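Local coordinates for uncharacterized protein (Bacteroides ovatus, PDB 4IRT) that is of unknown function but has a BNR-repeat beta-propeller fold and is a putative neuraminidase, so it may act on sialic acid-containing glycans, at residues K11-T16 with N68-H73; S77-G82 with G135-V140; C248-Q253 with I266-R271. One frame throughout, in Å; residues are numbered along the deposited sequence.

Contact 1: K11-T16 with N68-H73; sequences KGYSCT and NVKDAH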
loop_
_atom_site.group_PDB
_atom_site.type_symbol
_atom_site.label_atom_id
_atom_site.label_comp_id
_atom_site.label_asym_id
_atom_site.label_seq_id
_atom_site.Cartn_x
_atom_site.Cartn_y
_atom_site.Cartn_z
ATOM N N LYS A 11 -8.333 -14.729 14.750
ATOM C CA LYS A 11 -8.955 -13.492 15.171
ATOM C C LYS A 11 -7.886 -12.448 15.455
ATOM O O LYS A 11 -6.804 -12.771 15.968
ATOM C CB LYS A 11 -9.827 -13.732 16.387
ATOM C CG LYS A 11 -11.039 -14.574 16.037
ATOM C CD LYS A 11 -11.993 -14.763 17.195
ATOM C CE LYS A 11 -13.277 -15.443 16.707
ATOM N NZ LYS A 11 -14.318 -15.632 17.776
ATOM N N GLY A 12 -8.207 -11.206 15.130
ATOM C CA GLY A 12 -7.285 -10.095 15.312
ATOM C C GLY A 12 -7.985 -8.883 15.848
ATOM O O GLY A 12 -9.209 -8.817 15.849
ATOM N N TYR A 13 -7.203 -7.927 16.335
ATOM C CA TYR A 13 -7.757 -6.672 16.826
ATOM C C TYR A 13 -8.675 -6.019 15.796
ATOM O O TYR A 13 -8.279 -5.913 14.648
ATOM C CB TYR A 13 -6.621 -5.706 17.093
ATOM C CG TYR A 13 -7.005 -4.478 17.858
ATOM C CD1 TYR A 13 -7.367 -4.551 19.197
ATOM C CD2 TYR A 13 -6.967 -3.221 17.252
ATOM C CE1 TYR A 13 -7.711 -3.411 19.914
ATOM C CE2 TYR A 13 -7.302 -2.073 17.967
ATOM C CZ TYR A 13 -7.670 -2.181 19.294
ATOM O OH TYR A 13 -7.975 -1.043 19.999
ATOM N N SER A 14 -9.857 -5.559 16.228
ATOM C CA SER A 14 -10.835 -4.915 15.342
ATOM C C SER A 14 -11.348 -3.554 15.811
ATOM O O SER A 14 -12.217 -2.948 15.161
ATOM C CB SER A 14 -12.039 -5.867 15.111
ATOM O OG SER A 14 -11.653 -6.982 14.319
ATOM N N CYS A 15 -10.839 -3.045 16.928
ATOM C CA CYS A 15 -11.398 -1.808 17.479
ATOM C C CYS A 15 -10.964 -0.562 16.703
ATOM O O CYS A 15 -11.629 0.480 16.784
ATOM C CB CYS A 15 -11.028 -1.646 18.950
ATOM S SG CYS A 15 -11.703 -2.928 20.044
ATOM N N THR A 16 -9.833 -0.668 15.999
ATOM C CA THR A 16 -9.408 0.293 15.002
ATOM C C THR A 16 -9.087 -0.469 13.710
ATOM O O THR A 16 -9.091 -1.686 13.696
ATOM C CB THR A 16 -8.127 1.065 15.403
ATOM O OG1 THR A 16 -7.002 0.173 15.313
ATOM C CG2 THR A 16 -8.240 1.680 16.803
ATOM N N ASN A 68 0.949 -0.115 19.466
ATOM C CA ASN A 68 -0.124 0.782 19.920
ATOM C C ASN A 68 -1.314 0.713 18.969
ATOM O O ASN A 68 -1.531 1.601 18.181
ATOM C CB ASN A 68 0.386 2.206 20.034
ATOM C CG ASN A 68 -0.654 3.141 20.586
ATOM O OD1 ASN A 68 -1.593 2.707 21.268
ATOM N ND2 ASN A 68 -0.498 4.432 20.311
ATOM N N VAL A 69 -2.066 -0.360 19.064
ATOM C CA VAL A 69 -3.153 -0.660 18.142
ATOM C C VAL A 69 -4.323 0.338 18.195
ATOM O O VAL A 69 -5.062 0.463 17.230
ATOM C CB VAL A 69 -3.671 -2.112 18.331
ATOM C CG1 VAL A 69 -2.573 -3.114 17.953
ATOM C CG2 VAL A 69 -4.133 -2.363 19.753
ATOM N N LYS A 70 -4.458 1.090 19.291
ATOM C CA LYS A 70 -5.418 2.204 19.340
ATOM C C LYS A 70 -5.141 3.340 18.367
ATOM O O LYS A 70 -6.038 4.142 18.106
ATOM C CB LYS A 70 -5.511 2.757 20.774
ATOM C CG LYS A 70 -6.202 1.797 21.699
ATOM C CD LYS A 70 -6.334 2.379 23.084
ATOM C CE LYS A 70 -6.674 1.312 24.115
ATOM N NZ LYS A 70 -8.111 0.953 24.018
ATOM N N ASP A 71 -3.932 3.405 17.803
ATOM C CA ASP A 71 -3.589 4.343 16.725
ATOM C C ASP A 71 -3.490 3.583 15.401
ATOM O O ASP A 71 -2.524 2.839 15.146
ATOM C CB ASP A 71 -2.265 5.054 17.042
ATOM C CG ASP A 71 -1.997 6.222 16.140
ATOM O OD1 ASP A 71 -2.420 6.204 14.968
ATOM O OD2 ASP A 71 -1.298 7.165 16.585
ATOM N N ALA A 72 -4.488 3.764 14.552
ATOM C CA ALA A 72 -4.536 3.075 13.252
ATOM C C ALA A 72 -3.411 3.428 12.312
ATOM O O ALA A 72 -3.277 2.791 11.268
ATOM C CB ALA A 72 -5.886 3.337 12.567
ATOM N N HIS A 73 -2.610 4.457 12.622
ATOM C CA HIS A 73 -1.405 4.711 11.842
ATOM C C HIS A 73 -0.334 3.650 11.998
ATOM O O HIS A 73 0.526 3.481 11.108
ATOM C CB HIS A 73 -0.766 6.045 12.212
ATOM C CG HIS A 73 -1.607 7.225 11.839
ATOM N ND1 HIS A 73 -2.602 7.714 12.653
ATOM C CD2 HIS A 73 -1.614 7.997 10.727
ATOM C CE1 HIS A 73 -3.195 8.732 12.051
ATOM N NE2 HIS A 73 -2.594 8.942 10.895
HETATM O O HOH W 1 -8.879 -1.448 22.320
#

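Contact 2: S77-G82 with G135-V140; sequences SMMIDG and GDLLFV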
loop_
_atom_site.group_PDB
_atom_site.type_symbol
_atom_site.label_atom_id
_atom_site.label_comp_id
_atom_site.label_asym_id
_atom_site.label_seq_id
_atom_site.Cartn_x
_atom_site.Cartn_y
_atom_site.Cartn_z
ATOM N N SER A 77 4.199 -3.568 8.335
ATOM C CA SER A 77 4.554 -3.951 6.977
ATOM C C SER A 77 5.651 -5.016 7.014
ATOM O O SER A 77 6.648 -4.886 7.758
ATOM C CB SER A 77 5.074 -2.740 6.190
ATOM O OG SER A 77 4.043 -1.847 5.782
HETATM N N MSE A 78 5.486 -6.039 6.178
HETATM C CA MSE A 78 6.434 -7.147 6.064
HETATM C C MSE A 78 6.822 -7.431 4.630
HETATM O O MSE A 78 6.163 -6.977 3.665
HETATM C CB MSE A 78 5.838 -8.398 6.702
HETATM C CG MSE A 78 4.980 -9.187 5.745
HETATM SE SE MSE A 78 3.847 -10.589 6.508
HETATM C CE MSE A 78 5.184 -11.585 7.432
HETATM N N MSE A 79 7.908 -8.196 4.473
HETATM C CA MSE A 79 8.402 -8.621 3.161
HETATM C C MSE A 79 9.398 -9.730 3.352
HETATM O O MSE A 79 9.988 -9.852 4.417
HETATM C CB MSE A 79 9.088 -7.443 2.457
HETATM C CG MSE A 79 9.599 -7.696 1.040
HETATM SE SE MSE A 79 8.257 -8.390 -0.198
HETATM C CE MSE A 79 6.844 -7.100 0.054
ATOM N N ILE A 80 9.594 -10.552 2.322
ATOM C CA ILE A 80 10.552 -11.652 2.363
ATOM C C ILE A 80 11.668 -11.328 1.377
ATOM O O ILE A 80 11.405 -10.909 0.239
ATOM C CB ILE A 80 9.931 -12.994 1.951
ATOM C CG1 ILE A 80 8.547 -13.221 2.600
ATOM C CG2 ILE A 80 10.901 -14.148 2.273
ATOM C CD1 ILE A 80 8.548 -13.461 4.077
ATOM N N ASP A 81 12.908 -11.490 1.812
ATOM C CA ASP A 81 14.061 -11.252 0.937
ATOM C C ASP A 81 14.402 -12.524 0.151
ATOM O O ASP A 81 13.756 -13.563 0.324
ATOM C CB ASP A 81 15.262 -10.651 1.710
ATOM C CG ASP A 81 15.931 -11.637 2.688
ATOM O OD1 ASP A 81 15.783 -12.862 2.532
ATOM O OD2 ASP A 81 16.625 -11.154 3.628
ATOM N N GLY A 82 15.442 -12.458 -0.668
ATOM C CA GLY A 82 15.783 -13.552 -1.574
ATOM C C GLY A 82 16.237 -14.828 -0.891
ATOM O O GLY A 82 16.280 -15.869 -1.530
ATOM N N GLY A 135 16.724 -10.391 -5.221
ATOM C CA GLY A 135 16.606 -10.747 -3.814
ATOM C C GLY A 135 16.809 -9.627 -2.809
ATOM O O GLY A 135 16.461 -9.800 -1.655
ATOM N N ASP A 136 17.317 -8.479 -3.271
ATOM C CA ASP A 136 17.486 -7.286 -2.436
ATOM C C ASP A 136 16.098 -6.719 -2.064
ATOM O O ASP A 136 15.092 -7.072 -2.686
ATOM C CB ASP A 136 18.296 -6.213 -3.168
ATOM C CG ASP A 136 19.796 -6.500 -3.179
ATOM O OD1 ASP A 136 20.220 -7.594 -2.753
ATOM O OD2 ASP A 136 20.546 -5.612 -3.638
ATOM N N LEU A 137 16.049 -5.848 -1.060
ATOM C CA LEU A 137 14.807 -5.181 -0.698
ATOM C C LEU A 137 14.939 -3.670 -0.741
ATOM O O LEU A 137 16.036 -3.128 -0.572
ATOM C CB LEU A 137 14.320 -5.573 0.700
ATOM C CG LEU A 137 13.975 -7.033 0.944
ATOM C CD1 LEU A 137 13.421 -7.215 2.349
ATOM C CD2 LEU A 137 13.027 -7.531 -0.132
ATOM N N LEU A 138 13.806 -3.007 -0.967
ATOM C CA LEU A 138 13.668 -1.563 -0.796
ATOM C C LEU A 138 12.826 -1.290 0.436
ATOM O O LEU A 138 11.867 -2.012 0.697
ATOM C CB LEU A 138 12.958 -0.969 -2.004
ATOM C CG LEU A 138 13.237 0.495 -2.278
ATOM C CD1 LEU A 138 14.631 0.694 -2.857
ATOM C CD2 LEU A 138 12.180 1.051 -3.223
ATOM N N PHE A 139 13.180 -0.247 1.180
ATOM C CA PHE A 139 12.369 0.216 2.292
ATOM C C PHE A 139 12.151 1.696 2.113
ATOM O O PHE A 139 13.073 2.437 1.831
ATOM C CB PHE A 139 13.043 -0.030 3.615
ATOM C CG PHE A 139 12.200 0.319 4.840
ATOM C CD1 PHE A 139 11.096 -0.449 5.194
ATOM C CD2 PHE A 139 12.580 1.353 5.671
ATOM C CE1 PHE A 139 10.380 -0.179 6.360
ATOM C CE2 PHE A 139 11.876 1.636 6.826
ATOM C CZ PHE A 139 10.784 0.874 7.177
ATOM N N VAL A 140 10.914 2.104 2.292
ATOM C CA VAL A 140 10.546 3.497 2.200
ATOM C C VAL A 140 9.757 3.876 3.444
ATOM O O VAL A 140 8.951 3.078 3.943
ATOM C CB VAL A 140 9.723 3.836 0.949
ATOM C CG1 VAL A 140 9.360 5.309 0.964
ATOM C CG2 VAL A 140 10.496 3.505 -0.306
#

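Contact 3: C248-Q253 with I266-R271; sequences CELINQ and IATYWR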
loop_
_atom_site.group_PDB
_atom_site.type_symbol
_atom_site.label_atom_id
_atom_site.label_comp_id
_atom_site.label_asym_id
_atom_site.label_seq_id
_atom_site.Cartn_x
_atom_site.Cartn_y
_atom_site.Cartn_z
ATOM N N CYS A 248 -11.306 18.984 -4.520
ATOM C CA CYS A 248 -12.055 18.049 -5.341
ATOM C C CYS A 248 -12.146 16.669 -4.719
ATOM O O CYS A 248 -12.414 15.670 -5.430
ATOM C CB CYS A 248 -11.533 18.002 -6.794
ATOM S SG CYS A 248 -9.968 17.160 -7.014
ATOM N N GLU A 249 -11.946 16.614 -3.404
ATOM C CA GLU A 249 -12.033 15.375 -2.614
ATOM C C GLU A 249 -10.976 14.341 -3.046
ATOM O O GLU A 249 -11.182 13.132 -2.943
ATOM C CB GLU A 249 -13.428 14.761 -2.736
ATOM C CG GLU A 249 -14.583 15.673 -2.442
ATOM C CD GLU A 249 -14.578 16.289 -1.050
ATOM O OE1 GLU A 249 -13.799 15.881 -0.149
ATOM O OE2 GLU A 249 -15.428 17.192 -0.855
ATOM N N LEU A 250 -9.859 14.823 -3.565
ATOM C CA LEU A 250 -8.742 13.972 -3.903
ATOM C C LEU A 250 -8.098 13.464 -2.614
ATOM O O LEU A 250 -7.749 14.248 -1.731
ATOM C CB LEU A 250 -7.716 14.734 -4.724
ATOM C CG LEU A 250 -6.465 13.933 -5.072
ATOM C CD1 LEU A 250 -6.778 12.767 -5.986
ATOM C CD2 LEU A 250 -5.418 14.864 -5.651
ATOM N N ILE A 251 -7.988 12.152 -2.516
ATOM C CA ILE A 251 -7.503 11.496 -1.299
ATOM C C ILE A 251 -6.012 11.269 -1.422
ATOM O O ILE A 251 -5.452 11.247 -2.530
ATOM C CB ILE A 251 -8.280 10.179 -1.041
ATOM C CG1 ILE A 251 -7.979 9.540 0.335
ATOM C CG2 ILE A 251 -8.035 9.186 -2.158
ATOM C CD1 ILE A 251 -8.331 10.407 1.522
ATOM N N ASN A 252 -5.360 11.157 -0.273
ATOM C CA ASN A 252 -3.933 10.856 -0.205
ATOM C C ASN A 252 -3.661 9.446 0.319
ATOM O O ASN A 252 -4.462 8.917 1.085
ATOM C CB ASN A 252 -3.206 11.850 0.704
ATOM C CG ASN A 252 -3.849 11.988 2.058
ATOM O OD1 ASN A 252 -4.908 12.575 2.193
ATOM N ND2 ASN A 252 -3.209 11.434 3.084
ATOM N N GLN A 253 -2.537 8.892 -0.146
ATOM C CA GLN A 253 -1.946 7.630 0.285
ATOM C C GLN A 253 -2.829 6.475 -0.187
ATOM O O GLN A 253 -3.596 5.925 0.598
ATOM C CB GLN A 253 -1.760 7.627 1.802
ATOM C CG GLN A 253 -0.978 6.459 2.332
ATOM C CD GLN A 253 -0.602 6.653 3.776
ATOM O OE1 GLN A 253 -1.403 7.127 4.571
ATOM N NE2 GLN A 253 0.597 6.251 4.127
ATOM N N ILE A 266 -2.553 3.828 -11.459
ATOM C CA ILE A 266 -2.729 4.442 -10.123
ATOM C C ILE A 266 -4.213 4.450 -9.765
ATOM O O ILE A 266 -5.008 4.900 -10.557
ATOM C CB ILE A 266 -2.207 5.885 -10.109
ATOM C CG1 ILE A 266 -0.735 5.919 -10.520
ATOM C CG2 ILE A 266 -2.451 6.519 -8.734
ATOM C CD1 ILE A 266 -0.203 7.245 -11.070
ATOM N N ALA A 267 -4.565 3.943 -8.587
ATOM C CA ALA A 267 -5.963 3.850 -8.146
ATOM C C ALA A 267 -6.230 4.821 -7.007
ATOM O O ALA A 267 -5.484 4.880 -6.022
ATOM C CB ALA A 267 -6.291 2.435 -7.714
ATOM N N THR A 268 -7.281 5.614 -7.157
ATOM C CA THR A 268 -7.612 6.628 -6.189
ATOM C C THR A 268 -9.057 7.057 -6.371
ATOM O O THR A 268 -9.854 6.336 -7.005
ATOM C CB THR A 268 -6.623 7.845 -6.236
ATOM O OG1 THR A 268 -6.893 8.718 -5.149
ATOM C CG2 THR A 268 -6.755 8.639 -7.556
ATOM N N TYR A 269 -9.417 8.194 -5.755
ATOM C CA TYR A 269 -10.731 8.781 -5.948
ATOM C C TYR A 269 -10.725 10.315 -5.852
ATOM O O TYR A 269 -9.830 10.913 -5.269
ATOM C CB TYR A 269 -11.800 8.168 -5.025
ATOM C CG TYR A 269 -11.650 8.368 -3.510
ATOM C CD1 TYR A 269 -11.924 9.597 -2.914
ATOM C CD2 TYR A 269 -11.278 7.309 -2.692
ATOM C CE1 TYR A 269 -11.806 9.773 -1.541
ATOM C CE2 TYR A 269 -11.159 7.454 -1.296
ATOM C CZ TYR A 269 -11.410 8.682 -0.732
ATOM O OH TYR A 269 -11.311 8.866 0.628
ATOM N N TRP A 270 -11.711 10.923 -6.500
ATOM C CA TRP A 270 -11.994 12.355 -6.428
ATOM C C TRP A 270 -13.376 12.621 -7.066
ATOM O O TRP A 270 -13.923 11.759 -7.751
ATOM C CB TRP A 270 -10.858 13.177 -7.092
ATOM C CG TRP A 270 -10.775 13.032 -8.624
ATOM C CD1 TRP A 270 -11.536 13.692 -9.556
ATOM C CD2 TRP A 270 -9.836 12.242 -9.369
ATOM N NE1 TRP A 270 -11.154 13.330 -10.829
ATOM C CE2 TRP A 270 -10.118 12.441 -10.743
ATOM C CE3 TRP A 270 -8.774 11.412 -9.013
ATOM C CZ2 TRP A 270 -9.394 11.814 -11.742
ATOM C CZ3 TRP A 270 -8.067 10.765 -10.031
ATOM C CH2 TRP A 270 -8.377 10.972 -11.355
ATOM N N ARG A 271 -13.937 13.813 -6.848
ATOM C CA ARG A 271 -15.273 14.143 -7.388
ATOM C C ARG A 271 -15.260 14.799 -8.772
ATOM O O ARG A 271 -14.271 15.418 -9.197
ATOM C CB ARG A 271 -16.075 15.041 -6.429
ATOM C CG ARG A 271 -15.577 16.480 -6.284
ATOM C CD ARG A 271 -16.526 17.326 -5.419
ATOM N NE ARG A 271 -15.942 18.655 -5.220
ATOM C CZ ARG A 271 -16.036 19.666 -6.086
ATOM N NH1 ARG A 271 -16.718 19.535 -7.219
ATOM N NH2 ARG A 271 -15.410 20.819 -5.847
HETATM O O HOH W 2 -15.169 19.352 -2.539
HETATM O O HOH W 3 -4.865 10.273 -5.105
#

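Contact 1: K11-T16 with N68-H73
The hydroxyl of T16 is gripped twice: OG1 donates to the carbonyl oxygen of V69, 2.7 Å from T16 OG1 to V69 O, and accepts from the backbone N of V18. A threonine suits this place because one oxygen can serve both loops while its methyl, CG2, packs near K70 O. The contact joins two loops of the beta-propeller, the one leaving strand 5-12 and the one leading to strand 76-80. V69 and K70 are the central residues of a type I beta turn from N68 to D71, closed by D71 N to N68 O at 3.0 Å. Beside the hydroxyl bond, V69 sets CG2 squarely over the centre of the Y13 ring, a CH-pi contact of 3.5 Å from V69 CG2 to the ring centroid, 10° off the normal. A chi1 of -168° puts Y13 CG anti to its backbone N; the opposite ring face is met near the rim by C15 N. At the end of the turn, D71 OD1 accepts from both N and ND1 of H73, an Asx turn with a His-carboxylate bond. At the outer edge one water joins Y13 OH, 2.5 Å away, to K70 NZ at 3.0 Å.

Contact 2: S77-G82 with G135-V140
Two antiparallel sheets of the beta-propeller meet here, the strand 76-80 with the turn after it packing against the start of strand 137-143. L137 fills the interface. Its CD2 comes within 3.6 Å of CG of M79, a selenomethionine, and also lies near the carbonyl oxygen of I80, while L137 CG and CD1 rest against CB of D81. The M79 and L137 side chains cross obliquely; M79 reaches across with CG anti to its backbone N (chi1 -177°) and then bends at chi2 and chi3, which carries the selenium end away from L137. A branched leucine suits the spot, since its two methyls spread over both M79 and D81. Beyond this apolar patch the backbones come close: G82 N donates to G135 O, 3.0 Å from N to O, lying in the carbonyl plane on a lone pair. The CA atoms of G82 and G135 are 3.7 Å apart, an approach that two glycines permit, and G135 also has a positive phi of 105° that favours glycine. The carboxylate of D81 turns away from L137, with OD2 bonded to H87 and OD1 to the backbone N of E83 and Y85. Around the contact, strand 28-31 packs on M79 and I80, strand 86-90 touches L137 through H87, and strand 151-157 covers L137 and D81 through Y156.

Contact 3: C248-Q253 with I266-R271
I251 lies over the ring of Y269, its CG2 above the ring centre at 3.6 Å from the centroid and 7° off the normal, a CH-pi contact. The beta-branched isoleucine spreads across the ring: CB reaches Y269 CZ at 3.5 Å, while CG1 and CD1 both touch Y269 OH. This apolar centre pins loop 248-253 against strand 264-271, a strand of a four-stranded antiparallel sheet of the beta-propeller. A chi1 of 64° sets Y269 CG between its backbone N and carbonyl carbon, where it meets I251 CG2. Beside the apolar centre, a water links I251 O to T268 OG1. Next to it, L250 and W270 run side by side and point the same way, L250 CD1 meeting W270 CE3 at 3.9 Å; W270 also makes a cation-pi contact with R281 of strand 278-285. C248 SG approaches the indole obliquely. The backbones run roughly opposite and are joined by a nearly straight bond, R271 N to C248 O, 2.8 Å with an angle of 174°, while L250 CA points a C-H at Y269 O. At the polar edge CG of E249 lies at the edge of the R271 guanidinium, whose NH2 bonds N247 O, while the carboxylate bonds T303 OG1 and L304 N. A second water bridges the charges, 2.8 Å from E249 OE2 and 2.9 Å from R271 NE.

From the N terminus, contact 1 comes first: the loop following strand 5-12 folds back onto 68-73, closing a span of 51 residues that takes in the four-stranded sheet 28-63. Contact 2 opens almost at once, at 77-82, and closes at 135-140, tying the sheet of 76-101 to the sheet of 124-167. Contact 3 comes much later, with 12 residues between its segments, fastening a loop to strand 264-271 of the sheet that spans 255-294. The three lie in series, none enclosing or crossing another. Contacts 2 and 3 lie on opposite sides of the chain's centre, about 27 Å between centres, whereas the centres of contacts 1 and 3 are about 25 Å apart, nearest atoms about 6 Å.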